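PDB 1QOR: quinone oxidoreductase 1 from Escherichia coli, which catalyses the NADPH-dependent one-electron reduction of quinones to 1,4-benzosemiquinones and works as a homodimer. Local coordinates for residues Ser59-Val69 / Arg84-Tyr95; Leu155-Ala163 / Leu283-Val294. One frame throughout, in Å; residues are numbered along the deposited sequence.

Interaction 1. Residues Ser59-Val69 / Arg84-Tyr95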
loop_
_atom_site.group_PDB
_atom_site.type_symbol
_atom_site.label_atom_id
_atom_site.label_comp_id
_atom_site.label_asym_id
_atom_site.label_seq_id
_atom_site.Cartn_x
_atom_site.Cartn_y
_atom_site.Cartn_z
ATOM N N SER A 59 -9.520 -30.959 11.427
ATOM C CA SER A 59 -8.773 -29.893 12.072
ATOM C C SER A 59 -9.510 -29.331 13.250
ATOM O O SER A 59 -10.754 -29.414 13.324
ATOM C CB SER A 59 -8.516 -28.774 11.065
ATOM O OG SER A 59 -7.774 -27.719 11.643
ATOM N N GLY A 60 -8.731 -28.846 14.215
ATOM C CA GLY A 60 -9.298 -28.156 15.360
ATOM C C GLY A 60 -9.474 -26.688 14.902
ATOM O O GLY A 60 -9.200 -26.352 13.731
ATOM N N LEU A 61 -9.833 -25.797 15.827
ATOM C CA LEU A 61 -10.076 -24.389 15.510
ATOM C C LEU A 61 -9.658 -23.460 16.668
ATOM O O LEU A 61 -9.502 -23.903 17.808
ATOM C CB LEU A 61 -11.575 -24.204 15.289
ATOM C CG LEU A 61 -12.171 -23.738 13.966
ATOM C CD1 LEU A 61 -13.472 -23.021 14.218
ATOM C CD2 LEU A 61 -11.200 -22.842 13.247
ATOM N N GLY A 62 -9.510 -22.166 16.375
ATOM C CA GLY A 62 -9.184 -21.206 17.412
ATOM C C GLY A 62 -7.737 -21.162 17.816
ATOM O O GLY A 62 -7.069 -22.199 17.853
ATOM N N THR A 63 -7.208 -19.956 18.006
ATOM C CA THR A 63 -5.833 -19.781 18.433
ATOM C C THR A 63 -5.764 -18.922 19.697
ATOM O O THR A 63 -4.655 -18.549 20.103
ATOM C CB THR A 63 -4.986 -19.055 17.383
ATOM O OG1 THR A 63 -5.500 -17.727 17.197
ATOM C CG2 THR A 63 -5.006 -19.809 16.081
ATOM N N GLU A 64 -6.918 -18.625 20.317
ATOM C CA GLU A 64 -6.952 -17.756 21.514
ATOM C C GLU A 64 -7.651 -18.343 22.730
ATOM O O GLU A 64 -8.781 -18.802 22.634
ATOM C CB GLU A 64 -7.656 -16.434 21.192
ATOM C CG GLU A 64 -7.566 -15.405 22.312
ATOM C CD GLU A 64 -8.452 -14.164 22.085
ATOM O OE1 GLU A 64 -9.418 -14.202 21.291
ATOM O OE2 GLU A 64 -8.165 -13.124 22.708
ATOM N N ALA A 65 -7.005 -18.303 23.890
ATOM C CA ALA A 65 -7.639 -18.810 25.076
ATOM C C ALA A 65 -6.798 -18.391 26.259
ATOM O O ALA A 65 -5.644 -17.945 26.095
ATOM C CB ALA A 65 -7.791 -20.325 25.010
ATOM N N ALA A 66 -7.400 -18.492 27.446
ATOM C CA ALA A 66 -6.739 -18.118 28.711
ATOM C C ALA A 66 -7.009 -19.239 29.694
ATOM O O ALA A 66 -8.081 -19.878 29.628
ATOM C CB ALA A 66 -7.330 -16.767 29.254
ATOM N N GLY A 67 -6.058 -19.507 30.583
ATOM C CA GLY A 67 -6.283 -20.560 31.560
ATOM C C GLY A 67 -5.106 -20.798 32.472
ATOM O O GLY A 67 -4.212 -19.949 32.587
ATOM N N ILE A 68 -5.059 -21.991 33.066
ATOM C CA ILE A 68 -3.967 -22.341 33.976
ATOM C C ILE A 68 -3.034 -23.377 33.398
ATOM O O ILE A 68 -3.460 -24.389 32.840
ATOM C CB ILE A 68 -4.487 -22.813 35.371
ATOM C CG1 ILE A 68 -5.195 -21.661 36.080
ATOM C CG2 ILE A 68 -3.320 -23.170 36.292
ATOM C CD1 ILE A 68 -6.646 -21.895 36.178
ATOM N N VAL A 69 -1.747 -23.106 33.510
ATOM C CA VAL A 69 -0.761 -24.025 32.996
ATOM C C VAL A 69 -0.756 -25.308 33.831
ATOM O O VAL A 69 -0.497 -25.274 35.039
ATOM C CB VAL A 69 0.594 -23.370 33.012
ATOM C CG1 VAL A 69 1.673 -24.350 32.632
ATOM C CG2 VAL A 69 0.583 -22.227 32.054
ATOM N N ARG A 84 -1.160 -18.346 35.495
ATOM C CA ARG A 84 -2.374 -17.984 34.741
ATOM C C ARG A 84 -1.866 -17.348 33.451
ATOM O O ARG A 84 -1.069 -16.413 33.508
ATOM C CB ARG A 84 -3.208 -16.957 35.499
ATOM C CG ARG A 84 -3.707 -17.396 36.880
ATOM C CD ARG A 84 -5.004 -16.643 37.313
ATOM N NE ARG A 84 -4.819 -15.219 37.103
ATOM C CZ ARG A 84 -5.738 -14.384 36.646
ATOM N NH1 ARG A 84 -6.977 -14.772 36.350
ATOM N NH2 ARG A 84 -5.344 -13.166 36.370
ATOM N N VAL A 85 -2.282 -17.855 32.294
ATOM C CA VAL A 85 -1.781 -17.306 31.025
ATOM C C VAL A 85 -2.865 -17.096 29.975
ATOM O O VAL A 85 -3.977 -17.647 30.086
ATOM C CB VAL A 85 -0.713 -18.256 30.377
ATOM C CG1 VAL A 85 0.432 -18.507 31.309
ATOM C CG2 VAL A 85 -1.359 -19.564 29.989
ATOM N N VAL A 86 -2.543 -16.269 28.979
ATOM C CA VAL A 86 -3.426 -16.055 27.842
ATOM C C VAL A 86 -2.538 -16.238 26.610
ATOM O O VAL A 86 -1.339 -15.908 26.619
ATOM C CB VAL A 86 -3.909 -14.570 27.585
ATOM C CG1 VAL A 86 -5.405 -14.507 27.349
ATOM C CG2 VAL A 86 -3.313 -13.549 28.507
ATOM N N TYR A 87 -3.161 -16.593 25.506
ATOM C CA TYR A 87 -2.424 -16.699 24.262
ATOM C C TYR A 87 -3.377 -16.375 23.115
ATOM O O TYR A 87 -4.595 -16.609 23.223
ATOM C CB TYR A 87 -1.781 -18.082 24.101
ATOM C CG TYR A 87 -2.717 -19.226 24.288
ATOM C CD1 TYR A 87 -3.436 -19.756 23.221
ATOM C CD2 TYR A 87 -2.883 -19.791 25.554
ATOM C CE1 TYR A 87 -4.301 -20.831 23.420
ATOM C CE2 TYR A 87 -3.733 -20.853 25.764
ATOM C CZ TYR A 87 -4.444 -21.379 24.700
ATOM O OH TYR A 87 -5.294 -22.459 24.964
ATOM N N ALA A 88 -2.823 -15.787 22.050
ATOM C CA ALA A 88 -3.592 -15.402 20.856
ATOM C C ALA A 88 -3.134 -16.134 19.585
ATOM O O ALA A 88 -3.856 -16.167 18.565
ATOM C CB ALA A 88 -3.445 -13.904 20.628
ATOM N N GLN A 89 -1.928 -16.699 19.639
ATOM C CA GLN A 89 -1.336 -17.323 18.451
ATOM C C GLN A 89 -0.894 -18.768 18.645
ATOM O O GLN A 89 0.256 -19.082 18.413
ATOM C CB GLN A 89 -0.106 -16.493 18.038
ATOM C CG GLN A 89 -0.399 -15.034 17.758
ATOM C CD GLN A 89 0.812 -14.141 18.002
ATOM O OE1 GLN A 89 1.279 -13.975 19.159
ATOM N NE2 GLN A 89 1.348 -13.572 16.914
ATOM N N SER A 90 -1.767 -19.646 19.101
ATOM C CA SER A 90 -1.337 -21.005 19.297
ATOM C C SER A 90 -1.598 -21.724 17.985
ATOM O O SER A 90 -2.240 -21.176 17.091
ATOM C CB SER A 90 -2.193 -21.647 20.378
ATOM O OG SER A 90 -3.507 -21.869 19.876
ATOM N N ALA A 91 -1.114 -22.960 17.866
ATOM C CA ALA A 91 -1.431 -23.759 16.704
ATOM C C ALA A 91 -2.968 -23.867 16.764
ATOM O O ALA A 91 -3.547 -23.722 17.833
ATOM C CB ALA A 91 -0.835 -25.133 16.889
ATOM N N LEU A 92 -3.619 -24.160 15.656
ATOM C CA LEU A 92 -5.070 -24.324 15.646
ATOM C C LEU A 92 -5.537 -25.352 16.724
ATOM O O LEU A 92 -4.869 -26.365 16.957
ATOM C CB LEU A 92 -5.473 -24.798 14.249
ATOM C CG LEU A 92 -6.371 -24.017 13.276
ATOM C CD1 LEU A 92 -6.318 -22.498 13.465
ATOM C CD2 LEU A 92 -5.959 -24.417 11.853
ATOM N N GLY A 93 -6.661 -25.111 17.390
ATOM C CA GLY A 93 -7.120 -26.042 18.396
ATOM C C GLY A 93 -7.485 -25.433 19.748
ATOM O O GLY A 93 -7.863 -26.171 20.675
ATOM N N ALA A 94 -7.391 -24.104 19.894
ATOM C CA ALA A 94 -7.739 -23.438 21.164
ATOM C C ALA A 94 -9.192 -23.709 21.583
ATOM O O ALA A 94 -9.523 -23.526 22.768
ATOM C CB ALA A 94 -7.456 -21.959 21.112
ATOM N N TYR A 95 -10.051 -24.112 20.633
ATOM C CA TYR A 95 -11.445 -24.474 20.954
ATOM C C TYR A 95 -11.346 -25.872 21.606
ATOM O O TYR A 95 -11.687 -26.906 20.974
ATOM C CB TYR A 95 -12.314 -24.616 19.699
ATOM C CG TYR A 95 -12.906 -23.358 19.094
ATOM C CD1 TYR A 95 -12.289 -22.108 19.236
ATOM C CD2 TYR A 95 -14.049 -23.434 18.309
ATOM C CE1 TYR A 95 -12.803 -20.977 18.601
ATOM C CE2 TYR A 95 -14.562 -22.317 17.660
ATOM C CZ TYR A 95 -13.931 -21.104 17.815
ATOM O OH TYR A 95 -14.399 -20.019 17.127
HETATM O O HOH W 1 -5.876 -28.929 15.232
HETATM O O HOH W 2 -10.188 -27.456 18.395
#
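Tyr87 lies with one ring face over the backbone of Ala65, whose carbonyl O sits 3.3 Å above the ring plane toward its rim, while Thr63 O comes up at the ring edge. Its CG occupies the position between backbone N and carbonyl carbon (chi1 52°), which folds the ring back across the neighbouring strand and brings OH to 3.3 Å from Ala65 CB; the hydroxyl itself is hydrogen-bonded to Asn35. A leucine at Tyr87 would probably leave Asn35 without this partner and the Ala65 carbonyl without its flat cover. Beneath the ring, Ala65 and Tyr87 form an antiparallel hydrogen-bonded pair, followed by Gly67 with Val85. On the other face of the sheet Ala66 CB meets Val86 CG1 at 3.5 Å. Beyond the strands, Thr63 OG1 donates to Ala88 O (2.6 Å) from above the carbonyl plane. Gly62 O accepts from both Gly93 N and Ala94 N, and Tyr95 N binds Leu61 O at 2.9 Å. Leu61 and Tyr95 run side by side, with Leu61 CB over the ring face in a CH-pi contact, 4.2 Å from the centroid; Tyr95 OH reaches Asp44, an NADP(+)-binding residue. This hairpin belongs to the GroES-like domain: helix 115-135 packs against Val86 and Glu64, strand 30-35 against Ala65, Val69 and Val85, and strand 98-102 against Tyr87.

Interaction 2. Residues Leu155-Ala163 / Leu283-Val294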
loop_
_atom_site.group_PDB
_atom_site.type_symbol
_atom_site.label_atom_id
_atom_site.label_comp_id
_atom_site.label_asym_id
_atom_site.label_seq_id
_atom_site.Cartn_x
_atom_site.Cartn_y
_atom_site.Cartn_z
ATOM N N LEU A 155 -15.164 -2.190 19.263
ATOM C CA LEU A 155 -15.367 -1.621 20.587
ATOM C C LEU A 155 -14.050 -1.359 21.332
ATOM O O LEU A 155 -13.942 -0.368 22.094
ATOM C CB LEU A 155 -16.339 -2.497 21.392
ATOM C CG LEU A 155 -17.737 -1.945 21.761
ATOM C CD1 LEU A 155 -18.295 -0.828 20.827
ATOM C CD2 LEU A 155 -18.695 -3.108 21.915
ATOM N N ILE A 156 -13.035 -2.210 21.121
ATOM C CA ILE A 156 -11.746 -1.968 21.753
ATOM C C ILE A 156 -11.097 -0.770 21.035
ATOM O O ILE A 156 -10.458 0.092 21.664
ATOM C CB ILE A 156 -10.806 -3.199 21.668
ATOM C CG1 ILE A 156 -11.329 -4.321 22.555
ATOM C CG2 ILE A 156 -9.393 -2.827 22.079
ATOM C CD1 ILE A 156 -10.576 -5.672 22.377
ATOM N N ALA A 157 -11.255 -0.713 19.715
ATOM C CA ALA A 157 -10.672 0.388 18.956
ATOM C C ALA A 157 -11.280 1.746 19.417
ATOM O O ALA A 157 -10.573 2.744 19.550
ATOM C CB ALA A 157 -10.878 0.165 17.447
ATOM N N CYS A 158 -12.587 1.788 19.626
ATOM C CA CYS A 158 -13.241 3.013 20.107
ATOM C C CYS A 158 -12.602 3.562 21.432
ATOM O O CYS A 158 -12.247 4.739 21.525
ATOM C CB CYS A 158 -14.716 2.723 20.331
ATOM S SG CYS A 158 -15.668 2.581 18.836
ATOM N N GLN A 159 -12.381 2.663 22.400
ATOM C CA GLN A 159 -11.861 2.992 23.707
ATOM C C GLN A 159 -10.427 3.359 23.657
ATOM O O GLN A 159 -9.995 4.283 24.367
ATOM C CB GLN A 159 -12.114 1.835 24.658
ATOM C CG GLN A 159 -13.593 1.451 24.713
ATOM C CD GLN A 159 -13.897 0.323 25.679
ATOM O OE1 GLN A 159 -13.928 0.534 26.906
ATOM N NE2 GLN A 159 -14.140 -0.902 25.135
ATOM N N TRP A 160 -9.653 2.651 22.822
ATOM C CA TRP A 160 -8.237 2.980 22.686
ATOM C C TRP A 160 -8.058 4.344 21.970
ATOM O O TRP A 160 -7.239 5.169 22.398
ATOM C CB TRP A 160 -7.467 1.862 21.966
ATOM C CG TRP A 160 -6.047 1.833 22.365
ATOM C CD1 TRP A 160 -5.221 2.916 22.583
ATOM C CD2 TRP A 160 -5.248 0.657 22.618
ATOM N NE1 TRP A 160 -3.953 2.472 22.953
ATOM C CE2 TRP A 160 -3.948 1.098 22.977
ATOM C CE3 TRP A 160 -5.511 -0.722 22.582
ATOM C CZ2 TRP A 160 -2.913 0.204 23.298
ATOM C CZ3 TRP A 160 -4.490 -1.610 22.904
ATOM C CH2 TRP A 160 -3.204 -1.142 23.258
ATOM N N ALA A 161 -8.847 4.588 20.920
ATOM C CA ALA A 161 -8.778 5.855 20.188
ATOM C C ALA A 161 -9.083 7.030 21.153
ATOM O O ALA A 161 -8.365 8.045 21.165
ATOM C CB ALA A 161 -9.723 5.844 19.044
ATOM N N LYS A 162 -10.143 6.898 21.948
ATOM C CA LYS A 162 -10.495 7.907 22.946
ATOM C C LYS A 162 -9.328 8.122 23.921
ATOM O O LYS A 162 -8.903 9.248 24.150
ATOM C CB LYS A 162 -11.710 7.440 23.729
ATOM C CG LYS A 162 -12.163 8.367 24.808
ATOM C CD LYS A 162 -13.448 7.821 25.419
ATOM C CE LYS A 162 -13.645 8.255 26.883
ATOM N NZ LYS A 162 -14.930 7.684 27.456
ATOM N N ALA A 163 -8.781 7.046 24.471
ATOM C CA ALA A 163 -7.675 7.196 25.382
ATOM C C ALA A 163 -6.511 7.953 24.737
ATOM O O ALA A 163 -5.749 8.629 25.420
ATOM C CB ALA A 163 -7.217 5.822 25.867
ATOM N N LEU A 283 -1.544 -3.170 26.633
ATOM C CA LEU A 283 -2.902 -3.661 26.705
ATOM C C LEU A 283 -3.378 -3.937 28.136
ATOM O O LEU A 283 -4.460 -3.519 28.548
ATOM C CB LEU A 283 -3.023 -4.948 25.851
ATOM C CG LEU A 283 -4.375 -5.636 25.870
ATOM C CD1 LEU A 283 -5.481 -4.706 25.343
ATOM C CD2 LEU A 283 -4.325 -6.933 25.082
ATOM N N PHE A 284 -2.595 -4.709 28.866
ATOM C CA PHE A 284 -2.956 -5.099 30.219
ATOM C C PHE A 284 -3.082 -3.898 31.137
ATOM O O PHE A 284 -3.926 -3.891 32.030
ATOM C CB PHE A 284 -1.904 -6.052 30.818
ATOM C CG PHE A 284 -1.905 -7.431 30.215
ATOM C CD1 PHE A 284 -3.010 -7.902 29.504
ATOM C CD2 PHE A 284 -0.806 -8.283 30.409
ATOM C CE1 PHE A 284 -3.030 -9.181 29.008
ATOM C CE2 PHE A 284 -0.822 -9.585 29.905
ATOM C CZ PHE A 284 -1.944 -10.028 29.208
ATOM N N SER A 285 -2.220 -2.912 30.955
ATOM C CA SER A 285 -2.288 -1.794 31.843
ATOM C C SER A 285 -3.544 -0.950 31.590
ATOM O O SER A 285 -4.136 -0.451 32.525
ATOM C CB SER A 285 -0.981 -0.999 31.816
ATOM O OG SER A 285 -0.896 -0.241 30.638
ATOM N N LEU A 286 -4.046 -0.965 30.358
ATOM C CA LEU A 286 -5.229 -0.207 29.971
ATOM C C LEU A 286 -6.513 -0.873 30.441
ATOM O O LEU A 286 -7.507 -0.193 30.710
ATOM C CB LEU A 286 -5.257 -0.039 28.458
ATOM C CG LEU A 286 -4.878 1.280 27.744
ATOM C CD1 LEU A 286 -4.222 2.374 28.592
ATOM C CD2 LEU A 286 -4.029 0.921 26.533
ATOM N N ILE A 287 -6.519 -2.205 30.486
ATOM C CA ILE A 287 -7.692 -2.948 30.963
ATOM C C ILE A 287 -7.773 -2.898 32.513
ATOM O O ILE A 287 -8.861 -2.683 33.071
ATOM C CB ILE A 287 -7.659 -4.414 30.497
ATOM C CG1 ILE A 287 -7.884 -4.481 28.999
ATOM C CG2 ILE A 287 -8.719 -5.229 31.218
ATOM C CD1 ILE A 287 -7.551 -5.840 28.414
ATOM N N ALA A 288 -6.633 -3.119 33.182
ATOM C CA ALA A 288 -6.547 -3.081 34.640
ATOM C C ALA A 288 -6.953 -1.707 35.157
ATOM O O ALA A 288 -7.637 -1.589 36.177
ATOM C CB ALA A 288 -5.154 -3.399 35.099
ATOM N N SER A 289 -6.560 -0.660 34.449
ATOM C CA SER A 289 -6.901 0.662 34.898
ATOM C C SER A 289 -8.304 1.054 34.487
ATOM O O SER A 289 -8.741 2.169 34.800
ATOM C CB SER A 289 -5.886 1.679 34.399
ATOM O OG SER A 289 -6.138 1.945 33.046
ATOM N N GLY A 290 -9.032 0.147 33.832
ATOM C CA GLY A 290 -10.393 0.465 33.410
ATOM C C GLY A 290 -10.569 1.415 32.209
ATOM O O GLY A 290 -11.693 1.840 31.899
ATOM N N VAL A 291 -9.473 1.776 31.541
ATOM C CA VAL A 291 -9.533 2.642 30.376
ATOM C C VAL A 291 -10.182 1.861 29.227
ATOM O O VAL A 291 -10.863 2.440 28.370
ATOM C CB VAL A 291 -8.133 3.135 29.961
ATOM C CG1 VAL A 291 -8.203 3.917 28.652
ATOM C CG2 VAL A 291 -7.543 3.975 31.056
ATOM N N ILE A 292 -10.001 0.548 29.203
ATOM C CA ILE A 292 -10.648 -0.248 28.168
ATOM C C ILE A 292 -11.472 -1.301 28.880
ATOM O O ILE A 292 -10.925 -2.052 29.661
ATOM C CB ILE A 292 -9.597 -0.893 27.222
ATOM C CG1 ILE A 292 -8.904 0.209 26.393
ATOM C CG2 ILE A 292 -10.247 -2.003 26.334
ATOM C CD1 ILE A 292 -7.760 -0.278 25.535
ATOM N N LYS A 293 -12.787 -1.306 28.676
ATOM C CA LYS A 293 -13.686 -2.272 29.308
ATOM C C LYS A 293 -13.890 -3.406 28.325
ATOM O O LYS A 293 -14.226 -3.171 27.138
ATOM C CB LYS A 293 -15.075 -1.671 29.555
ATOM C CG LYS A 293 -15.155 -0.310 30.242
ATOM C CD LYS A 293 -14.443 -0.290 31.586
ATOM C CE LYS A 293 -14.857 0.965 32.412
ATOM N NZ LYS A 293 -14.667 2.286 31.699
ATOM N N VAL A 294 -13.750 -4.639 28.798
ATOM C CA VAL A 294 -13.932 -5.777 27.899
ATOM C C VAL A 294 -14.850 -6.845 28.469
ATOM O O VAL A 294 -14.696 -8.014 28.163
ATOM C CB VAL A 294 -12.577 -6.426 27.438
ATOM C CG1 VAL A 294 -11.701 -5.415 26.715
ATOM C CG2 VAL A 294 -11.847 -7.006 28.597
HETATM O O HOH W 3 -11.297 5.001 26.885
HETATM O O HOH W 4 -14.254 2.881 28.480
#
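Three methyl groups approach the indole of Trp160 from the same side of its plane: Leu286 CD2 sits over the face of the six-membered ring, 3.8 Å from its centroid in a CH-pi contact, while Ile292 CD1, 3.7 Å from Trp160 CE3, and Leu283 CD1, near CZ3, come in obliquely. The Leu283 side chain crosses that of Trp160 at about a right angle. With CG anti to the backbone N (chi1 -153°), Trp160 swings its ring toward helix 273-288. The second flat group, the amide of Gln159, is gripped at both ends by the backbone of Lys293. Its OE1 accepts from Lys293 N at 2.8 Å in an almost straight bond (177°), although the donor stands above the plane of the amide carbonyl; NE2 gives a hydrogen to Lys293 O at 3.0 Å, on a lone pair of that oxygen. NE2 also donates to Leu155 O one turn earlier, close to the amide's own plane, so the three bonds together fix the rotation of the group. Helix 152-164 follows strand 143-146 in the Rossmann-type nucleotide-binding domain, and here its flank meets the C-terminal end of helix 273-288, which closes in a Schellman motif with Gly290 at positive phi. The chain then turns back along helix 152-164, placing Val291 CG1 3.5 Å from Ala163 CB. Water bridges Gln159 O and Val291 O, and a second water donates to Gln159 OE1. Toward the interior, Ile156 packs loosely on Ile292 and Val294, while Val128 of helix 115-135 touches both Ile156 and Trp160.

Overall arrangement
Interaction 1 belongs to the GroES-like domain and interaction 2 to the Rossmann-type domain, their centres about 22 Å apart; along the chain the first closes before the second opens. They nevertheless meet directly, Val86 CG2 packing at 3.8 Å against Phe284 CZ. Helix 115-135 also touches both, meeting interaction 1 with Ala118 and Phe122 and interaction 2 with Ser121 and Val128. The side chains of Glu64 in interaction 1 and Ile156 in interaction 2 do not touch the bound NADPH, each lying about 8 Å from it. Tyr95 gives interaction 1 a link to the cofactor-binding residue Asp44, whereas helix 152-164 of interaction 2 itself starts at the NADP(+)-binding pair Gly152 and Val153.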